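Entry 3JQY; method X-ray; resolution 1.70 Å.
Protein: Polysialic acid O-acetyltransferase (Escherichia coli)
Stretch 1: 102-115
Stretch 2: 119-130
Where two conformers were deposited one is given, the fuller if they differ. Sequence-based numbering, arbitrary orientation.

Stretch 1 102-115: KGSKVIIGRRTTIG
Stretch 2 (119-130) EVVTDKCNVTIG

Lys102 and Lys124 stand ahead of the two paired strands, one before each, with left-handed backbones (phi/psi 53/50° and 47/51°), and the second reaches back to the first: Lys124 NZ donates a hydrogen bond to Lys102 O at 2.7 Å, so a charged amino group is held by a main-chain carbonyl. The Lys124 side chain takes chi1 -170°, chi2 167°, chi3 -100° and chi4 71°, the bent outer half bringing NZ to its acceptor although CA-to-CB points away. Gly103, between Lys102 and the strand, has phi/psi 87/42°; a CB at these angles would be jammed against Lys102 O, which by itself calls for glycine.

Beyond this entry the stretches run parallel. Strands 105-108 and 126-129 approach to 4.8 Å with 3° between their directions, and the bridges pair Lys105 with Asn126, Val106 with Val127, Ile107 with Thr128 and Ile108 with Ile129 at CA-CA 4.7 to 4.8 Å. Strand phi lies between -120 and -130° and psi between 122 and 138°. The ladder alternates in direction: Lys105 N to Cys125 O, 3.1 Å; Val127 N to Lys105 O, 2.9 Å; Ile107 N to Val127 O, 3.0 Å; Ile129 N to Ile107 O, 2.8 Å; Gly109 N to Ile129 O, 2.9 Å. N-H...O angles of 148 to 169° support the first four, while the last bends to 135°. Between the rungs, Val106 CA contacts Val127 O at 3.2 Å in a CA-H...O geometry.

Ser104 (chi1 -65°) extends the ladder with its side chain: Cys125 N donates to Ser104 OG at 3.1 Å and 169°. Serine suits this buried place because its hydroxyl sits one bond beyond CB, where OG accepts the Cys125 N-H; Ser104 CB itself lies 2.9 Å from Cys125 O. Behind it, Asp123 N donates to Cys125 SG at 3.5 Å and 171°, a bond within the second stretch, with Cys125 chi1 at 66°.

Val106 and Ile108 share a buried face with Val127 and Ile129. Val106 (chi1 177°) places CG2 4.1 Å from Val120 CG1 and 4.4 Å from Val127 CB, a branched packing of apolar groups. Ile129 (chi1 -56°, chi2 -173°) has the largest area covered by the other stretch, 84 Å² of the 776 Å² total for both sides; its CD1 meets Ile114 CD1 at 4.3 Å, and Ile114 adopts -65°, 165°.

The opposite face carries Lys105, Ile107, Asn126 and Thr128, more open to solvent and more polar. Asn126 (chi1 -56°, chi2 140°) brings ND2 to 3.2 Å from Lys105 CB. One water donates to Gly103 O at 2.9 Å and accepts a weak bond from Asn126 ND2 at 2.7 Å. Another lies 2.7 Å from Thr128 OG1 and donates weakly to Lys105 O at 3.2 Å.

At the far end a type II turn runs from Gly109 to Thr112. An ideal CB on Gly109 would fall 2.6 Å from Gly130 C, a clash. Thr112 (chi1 -80°) closes the contact, Thr112 OG1 donating to Gly130 O at 2.8 Å.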

# COMPACT_ATOMS: atom_id res chain seq x y z
N LYS B 102 6.76 19.18 -18.55
CA LYS B 102 6.24 19.73 -19.77
C LYS B 102 5.17 20.81 -19.66
O LYS B 102 4.16 20.77 -20.32
CB LYS B 102 5.74 18.63 -20.65
CG LYS B 102 6.83 17.78 -21.18
CD LYS B 102 6.31 16.52 -21.78
CE LYS B 102 7.32 15.89 -22.53
NZ LYS B 102 7.74 14.64 -22.01
N GLY B 103 5.47 21.78 -18.85
CA GLY B 103 4.60 22.93 -18.72
C GLY B 103 3.51 22.73 -17.69
O GLY B 103 2.36 23.12 -17.91
N SER B 104 3.86 22.13 -16.56
CA SER B 104 2.90 21.92 -15.48
C SER B 104 3.05 22.98 -14.40
O SER B 104 4.11 23.60 -14.27
CB SER B 104 3.09 20.53 -14.87
OG SER B 104 2.80 19.51 -15.82
N LYS B 105 1.99 23.18 -13.62
CA LYS B 105 2.01 24.06 -12.46
C LYS B 105 1.66 23.27 -11.21
O LYS B 105 0.68 22.53 -11.19
CB LYS B 105 1.00 25.20 -12.63
CG LYS B 105 1.26 26.11 -13.82
CD LYS B 105 0.29 27.30 -13.79
CE LYS B 105 0.09 27.89 -15.18
NZ LYS B 105 1.34 28.44 -15.75
N VAL B 106 2.47 23.41 -10.17
CA VAL B 106 2.18 22.74 -8.91
C VAL B 106 2.21 23.82 -7.85
O VAL B 106 3.20 24.53 -7.72
CB VAL B 106 3.21 21.64 -8.59
CG1 VAL B 106 2.92 21.02 -7.22
CG2 VAL B 106 3.19 20.56 -9.68
N ILE B 107 1.11 23.97 -7.13
CA ILE B 107 0.98 25.01 -6.12
C ILE B 107 0.55 24.39 -4.80
O ILE B 107 -0.36 23.58 -4.76
CB ILE B 107 -0.09 26.06 -6.51
CG1 ILE B 107 0.15 26.58 -7.94
CG2 ILE B 107 -0.11 27.21 -5.50
CD1 ILE B 107 1.52 27.14 -8.18
N ILE B 108 1.22 24.79 -3.72
CA ILE B 108 0.89 24.31 -2.39
C ILE B 108 0.63 25.51 -1.48
O ILE B 108 1.49 26.37 -1.33
CB ILE B 108 2.03 23.45 -1.84
CG1 ILE B 108 2.24 22.23 -2.76
CG2 ILE B 108 1.73 23.02 -0.41
CD1 ILE B 108 3.42 21.38 -2.39
N GLY B 109 -0.56 25.57 -0.91
CA GLY B 109 -1.02 26.74 -0.18
C GLY B 109 -0.41 26.94 1.20
O GLY B 109 0.39 26.14 1.67
N ARG B 110 -0.82 28.02 1.85
CA ARG B 110 -0.29 28.41 3.15
C ARG B 110 -0.69 27.48 4.28
O ARG B 110 -1.82 26.99 4.33
CB ARG B 110 -0.77 29.83 3.50
CG ARG B 110 -0.30 30.88 2.53
CD ARG B 110 -0.66 32.28 3.01
NE ARG B 110 -2.05 32.61 2.75
CZ ARG B 110 -2.48 33.22 1.65
NH1 ARG B 110 -1.62 33.56 0.70
NH2 ARG B 110 -3.78 33.48 1.49
N ARG B 111 0.25 27.25 5.20
CA ARG B 111 -0.02 26.49 6.42
C ARG B 111 -0.47 25.06 6.15
O ARG B 111 -1.13 24.44 6.98
CB ARG B 111 -1.07 27.21 7.29
CG ARG B 111 -0.67 28.64 7.66
CD ARG B 111 -1.82 29.38 8.34
NE ARG B 111 -3.02 29.41 7.51
CZ ARG B 111 -3.32 30.36 6.63
NH1 ARG B 111 -2.51 31.39 6.44
NH2 ARG B 111 -4.44 30.27 5.93
N THR B 112 -0.10 24.53 4.99
CA THR B 112 -0.42 23.15 4.67
C THR B 112 0.74 22.25 5.11
O THR B 112 1.90 22.61 4.95
CB THR B 112 -0.70 23.00 3.16
OG1 THR B 112 -2.04 23.44 2.89
CG2 THR B 112 -0.51 21.56 2.70
N THR B 113 0.41 21.09 5.68
CA THR B 113 1.44 20.14 6.10
C THR B 113 1.38 18.88 5.27
O THR B 113 0.30 18.38 4.96
CB THR B 113 1.32 19.80 7.60
OG1 THR B 113 0.06 19.16 7.86
CG2 THR B 113 1.41 21.07 8.43
N ILE B 114 2.55 18.39 4.88
CA ILE B 114 2.63 17.24 3.98
C ILE B 114 3.64 16.24 4.52
O ILE B 114 4.79 16.57 4.79
CB ILE B 114 3.05 17.68 2.57
CG1 ILE B 114 1.97 18.58 1.95
CG2 ILE B 114 3.35 16.47 1.71
CD1 ILE B 114 2.42 19.36 0.71
N GLY B 115 3.18 15.00 4.69
CA GLY B 115 4.00 13.95 5.27
C GLY B 115 4.99 13.29 4.32
O GLY B 115 4.92 13.44 3.10
N GLU B 119 4.30 12.27 -3.28
CA GLU B 119 4.73 12.29 -4.68
C GLU B 119 3.72 13.06 -5.52
O GLU B 119 2.51 12.84 -5.39
CB GLU B 119 4.82 10.87 -5.27
CG GLU B 119 5.55 9.82 -4.45
CD GLU B 119 5.45 8.43 -5.08
OE1 GLU B 119 5.19 8.36 -6.31
OE2 GLU B 119 5.62 7.42 -4.36
N VAL B 120 4.21 13.94 -6.40
CA VAL B 120 3.36 14.56 -7.41
C VAL B 120 3.84 14.19 -8.81
O VAL B 120 5.03 14.33 -9.11
CB VAL B 120 3.33 16.10 -7.28
CG1 VAL B 120 2.52 16.70 -8.43
CG2 VAL B 120 2.73 16.50 -5.94
N VAL B 121 2.91 13.73 -9.65
CA VAL B 121 3.21 13.35 -11.03
C VAL B 121 2.36 14.21 -11.96
O VAL B 121 1.15 14.29 -11.80
CB VAL B 121 2.83 11.87 -11.28
CG1 VAL B 121 3.22 11.45 -12.69
CG2 VAL B 121 3.47 10.97 -10.23
N THR B 122 2.99 14.85 -12.95
CA THR B 122 2.25 15.70 -13.88
C THR B 122 2.64 15.45 -15.33
O THR B 122 3.58 14.71 -15.62
CB THR B 122 2.53 17.19 -13.61
OG1 THR B 122 3.94 17.44 -13.74
CG2 THR B 122 2.09 17.59 -12.21
N ASP B 123 1.90 16.08 -16.24
CA ASP B 123 2.28 16.14 -17.65
C ASP B 123 1.44 17.21 -18.33
O ASP B 123 0.28 16.98 -18.67
CB ASP B 123 2.07 14.78 -18.33
CG ASP B 123 2.54 14.78 -19.78
OD1 ASP B 123 3.04 15.81 -20.26
OD2 ASP B 123 2.41 13.72 -20.44
N LYS B 124 2.03 18.39 -18.49
CA LYS B 124 1.33 19.56 -19.04
C LYS B 124 -0.02 19.72 -18.37
O LYS B 124 -1.06 19.83 -19.04
CB LYS B 124 1.18 19.44 -20.56
CG LYS B 124 0.68 20.73 -21.21
CD LYS B 124 0.82 20.70 -22.73
CE LYS B 124 2.06 21.46 -23.21
NZ LYS B 124 3.35 20.78 -22.88
N CYS B 125 -0.02 19.71 -17.04
CA CYS B 125 -1.25 19.89 -16.29
C CYS B 125 -0.97 20.50 -14.93
O CYS B 125 0.17 20.86 -14.63
CB CYS B 125 -2.02 18.57 -16.16
SG CYS B 125 -1.20 17.31 -15.18
N ASN B 126 -2.00 20.63 -14.11
CA ASN B 126 -1.85 21.38 -12.86
C ASN B 126 -2.22 20.53 -11.66
O ASN B 126 -3.20 19.79 -11.70
CB ASN B 126 -2.72 22.63 -12.89
CG ASN B 126 -2.42 23.51 -14.09
OD1 ASN B 126 -3.33 24.07 -14.70
ND2 ASN B 126 -1.15 23.63 -14.43
N VAL B 127 -1.42 20.63 -10.61
CA VAL B 127 -1.79 20.01 -9.34
C VAL B 127 -1.74 21.11 -8.29
O VAL B 127 -0.74 21.80 -8.16
CB VAL B 127 -0.85 18.86 -8.97
CG1 VAL B 127 -1.15 18.38 -7.56
CG2 VAL B 127 -1.00 17.70 -9.97
N THR B 128 -2.85 21.28 -7.57
CA THR B 128 -2.98 22.37 -6.62
C THR B 128 -3.46 21.85 -5.28
O THR B 128 -4.38 21.03 -5.22
CB THR B 128 -4.00 23.41 -7.12
OG1 THR B 128 -3.50 24.05 -8.30
CG2 THR B 128 -4.27 24.45 -6.05
N ILE B 129 -2.82 22.30 -4.21
CA ILE B 129 -3.31 22.01 -2.86
C ILE B 129 -3.58 23.34 -2.18
O ILE B 129 -2.75 24.24 -2.20
CB ILE B 129 -2.27 21.22 -2.02
CG1 ILE B 129 -1.88 19.93 -2.74
CG2 ILE B 129 -2.82 20.92 -0.62
CD1 ILE B 129 -1.00 19.01 -1.92
N GLY B 130 -4.76 23.47 -1.58
CA GLY B 130 -5.18 24.72 -0.96
C GLY B 130 -4.46 25.02 0.33
O GLY B 130 -3.53 24.32 0.73
O HOH W 1 -0.32 23.60 -16.96
O HOH W 2 -1.64 24.56 -10.17